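Local coordinates for protein MIP07328p (PDB 6FKK) that probably acts as a chemorepellent axon guidance cue that binds semaphorin receptors, the chain comprising its extracellular sema and PSI domains, at residues A[159-167]-A[174-182]. Sequence-based numbering, arbitrary orientation.
Sequences DGHLYSATV and DPLIYRENL. With NAG (2-acetamido-2-deoxy-beta-D-glucopyranose), chain E.
Ser-164 O accepts the backbone N-H of Tyr-178 at 2.8 Å, and Ser-164 N returns a bond to Tyr-178 O at 3.0 Å, closing an antiparallel hydrogen-bonded pair. Two residues on, Thr-166 and Leu-176 repeat the exchange; Leu-176 N reaches Thr-166 O at 2.9 Å, whereas the bond from Thr-166 N is more bent, 143° at the hydrogen. The non-hydrogen-bonded pair between them sets Ala-165 CB against Ile-177 CG1 at 4.0 Å, and both side chains rest on Phe-197 and Phe-209 of strands 196-203 and 206-214. These segments form a beta hairpin in the sema domain, a beta-propeller fold, with 161-165 as the middle strand and 175-178 at the edge of a small antiparallel sheet that strand 154-158 completes.

Beyond the Ser-164/Tyr-178 pair, Arg-179 runs alongside Tyr-163, both side chains pointing the same way. With CG anti to the backbone N (chi1 -169°), the arginine lays that methylene over the centre of the phenol ring, 3.4 Å from Arg-179 CG to the Tyr-163 centroid, in a CH-pi contact almost on the ring normal. The bend at chi2 brings Arg-179 CD to 3.7 Å from His-161 CB, and that at chi3 turns NE and the guanidinium toward Tyr-163 OH. The guanidinium is tilted 34° from the phenol plane, one face near that hydroxyl, while NH2 is hydrogen-bonded to Asp-236 O. At the opposite end of the pairing, an N-acetylglucosamine of a glycan attached to the protein itself lies against Val-167 and Pro-175: Val-167 CG1 is 3.5 Å from the sugar C6, and Pro-175 CB meets its O6.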
# COMPACT_ATOMS: atom_id res chain seq x y z
N ASP A 159 8.10 9.19 14.65
CA ASP A 159 8.66 10.05 15.69
C ASP A 159 8.33 9.54 17.09
O ASP A 159 7.99 10.31 17.99
CB ASP A 159 8.20 11.50 15.51
CG ASP A 159 8.95 12.22 14.41
OD1 ASP A 159 9.73 11.56 13.69
OD2 ASP A 159 8.77 13.44 14.27
N GLY A 160 8.42 8.22 17.27
CA GLY A 160 8.26 7.60 18.56
C GLY A 160 6.84 7.34 19.01
O GLY A 160 6.63 6.92 20.15
N HIS A 161 5.84 7.57 18.15
CA HIS A 161 4.45 7.34 18.51
C HIS A 161 3.80 6.44 17.46
O HIS A 161 4.22 6.38 16.31
CB HIS A 161 3.67 8.66 18.63
CG HIS A 161 4.10 9.51 19.79
ND1 HIS A 161 3.54 9.40 21.04
CD2 HIS A 161 5.04 10.47 19.88
CE1 HIS A 161 4.12 10.26 21.85
NE2 HIS A 161 5.03 10.93 21.17
N LEU A 162 2.75 5.74 17.89
CA LEU A 162 2.03 4.81 17.04
C LEU A 162 0.76 5.48 16.53
O LEU A 162 -0.12 5.85 17.32
CB LEU A 162 1.69 3.53 17.80
CG LEU A 162 0.89 2.47 17.04
CD1 LEU A 162 1.65 2.03 15.80
CD2 LEU A 162 0.58 1.29 17.93
N TYR A 163 0.66 5.64 15.21
CA TYR A 163 -0.51 6.22 14.56
C TYR A 163 -1.34 5.08 13.99
O TYR A 163 -1.03 4.54 12.93
CB TYR A 163 -0.10 7.22 13.49
CG TYR A 163 0.49 8.50 14.05
CD1 TYR A 163 1.80 8.53 14.50
CD2 TYR A 163 -0.27 9.66 14.14
CE1 TYR A 163 2.35 9.69 15.03
CE2 TYR A 163 0.27 10.82 14.66
CZ TYR A 163 1.57 10.83 15.10
OH TYR A 163 2.11 11.98 15.63
N SER A 164 -2.40 4.71 14.71
CA SER A 164 -3.20 3.54 14.38
C SER A 164 -4.52 3.95 13.74
O SER A 164 -5.11 4.97 14.11
CB SER A 164 -3.47 2.70 15.63
OG SER A 164 -4.23 1.54 15.31
N ALA A 165 -4.97 3.15 12.77
CA ALA A 165 -6.27 3.32 12.13
C ALA A 165 -6.97 1.97 12.14
O ALA A 165 -6.58 1.07 11.40
CB ALA A 165 -6.12 3.84 10.70
N THR A 166 -7.99 1.82 12.98
CA THR A 166 -8.65 0.53 13.14
C THR A 166 -10.04 0.76 13.72
O THR A 166 -10.63 1.83 13.52
CB THR A 166 -7.76 -0.39 14.01
OG1 THR A 166 -8.45 -1.61 14.30
CG2 THR A 166 -7.38 0.30 15.31
N VAL A 167 -10.57 -0.24 14.42
CA VAL A 167 -11.82 -0.12 15.15
C VAL A 167 -11.52 -0.16 16.64
O VAL A 167 -10.58 -0.82 17.09
CB VAL A 167 -12.82 -1.23 14.77
CG1 VAL A 167 -13.47 -0.92 13.44
CG2 VAL A 167 -12.12 -2.57 14.72
N ASP A 174 -17.02 1.08 15.20
CA ASP A 174 -16.43 2.33 15.68
C ASP A 174 -15.05 2.50 15.07
O ASP A 174 -14.03 2.19 15.71
CB ASP A 174 -16.37 2.36 17.21
CG ASP A 174 -15.91 3.70 17.75
OD1 ASP A 174 -15.85 4.68 16.97
OD2 ASP A 174 -15.61 3.79 18.96
N PRO A 175 -14.97 2.98 13.84
CA PRO A 175 -13.67 3.25 13.23
C PRO A 175 -13.05 4.53 13.75
O PRO A 175 -13.75 5.50 14.07
CB PRO A 175 -14.00 3.37 11.74
CG PRO A 175 -15.40 3.90 11.73
CD PRO A 175 -16.09 3.28 12.92
N LEU A 176 -11.72 4.54 13.84
CA LEU A 176 -11.03 5.72 14.31
C LEU A 176 -9.60 5.74 13.79
O LEU A 176 -9.08 4.73 13.31
CB LEU A 176 -11.03 5.81 15.85
CG LEU A 176 -10.67 4.62 16.76
CD1 LEU A 176 -9.29 4.04 16.52
CD2 LEU A 176 -10.80 5.05 18.21
N ILE A 177 -8.99 6.92 13.88
CA ILE A 177 -7.55 7.09 13.76
C ILE A 177 -7.07 7.68 15.08
O ILE A 177 -7.57 8.73 15.51
CB ILE A 177 -7.18 8.00 12.57
CG1 ILE A 177 -7.75 7.43 11.27
CG2 ILE A 177 -5.67 8.14 12.47
CD1 ILE A 177 -7.38 8.24 10.04
N TYR A 178 -6.11 7.01 15.72
CA TYR A 178 -5.79 7.29 17.11
C TYR A 178 -4.28 7.39 17.30
O TYR A 178 -3.50 6.72 16.63
CB TYR A 178 -6.37 6.19 18.01
CG TYR A 178 -6.00 6.29 19.47
CD1 TYR A 178 -6.65 7.18 20.31
CD2 TYR A 178 -5.00 5.48 20.01
CE1 TYR A 178 -6.31 7.27 21.64
CE2 TYR A 178 -4.66 5.57 21.34
CZ TYR A 178 -5.32 6.46 22.15
OH TYR A 178 -4.98 6.56 23.49
N ARG A 179 -3.89 8.26 18.24
CA ARG A 179 -2.49 8.45 18.63
C ARG A 179 -2.40 9.32 19.88
O ARG A 179 -2.81 10.49 19.85
CB ARG A 179 -1.69 9.08 17.48
CG ARG A 179 -0.17 9.09 17.67
CD ARG A 179 0.34 10.27 18.50
NE ARG A 179 -0.27 11.54 18.10
CZ ARG A 179 -0.07 12.69 18.73
NH1 ARG A 179 0.72 12.75 19.79
NH2 ARG A 179 -0.67 13.79 18.29
N GLU A 180 -1.86 8.78 20.97
CA GLU A 180 -1.60 9.53 22.20
C GLU A 180 -2.85 10.27 22.66
O GLU A 180 -2.86 11.50 22.84
CB GLU A 180 -0.41 10.48 22.01
CG GLU A 180 0.10 11.19 23.27
CD GLU A 180 0.86 10.29 24.22
OE1 GLU A 180 0.91 9.06 24.00
OE2 GLU A 180 1.43 10.81 25.21
N ASN A 181 -3.93 9.51 22.85
CA ASN A 181 -5.20 10.04 23.34
C ASN A 181 -5.74 11.16 22.45
O ASN A 181 -6.30 12.15 22.93
CB ASN A 181 -5.09 10.50 24.79
CG ASN A 181 -6.40 10.39 25.54
OD1 ASN A 181 -7.30 9.66 25.12
ND2 ASN A 181 -6.52 11.11 26.64
N LEU A 182 -5.56 11.01 21.14
CA LEU A 182 -6.17 11.90 20.15
C LEU A 182 -6.84 11.03 19.09
O LEU A 182 -6.17 10.23 18.43
CB LEU A 182 -5.13 12.82 19.50
CG LEU A 182 -4.71 14.06 20.29
CD1 LEU A 182 -3.67 14.86 19.51
CD2 LEU A 182 -5.92 14.92 20.60
C1 NAG E . -12.70 -3.20 9.30
C2 NAG E . -13.84 -4.15 9.69
C3 NAG E . -15.21 -3.53 9.42
C4 NAG E . -15.31 -2.14 10.04
C5 NAG E . -14.16 -1.29 9.54
C6 NAG E . -14.15 0.10 10.13
C7 NAG E . -13.83 -5.59 7.67
C8 NAG E . -13.67 -6.99 7.16
N2 NAG E . -13.72 -5.43 9.00
O3 NAG E . -16.22 -4.37 9.96
O4 NAG E . -16.55 -1.53 9.69
O5 NAG E . -12.92 -1.90 9.90
O6 NAG E . -15.47 0.60 10.31
O7 NAG E . -14.05 -4.65 6.92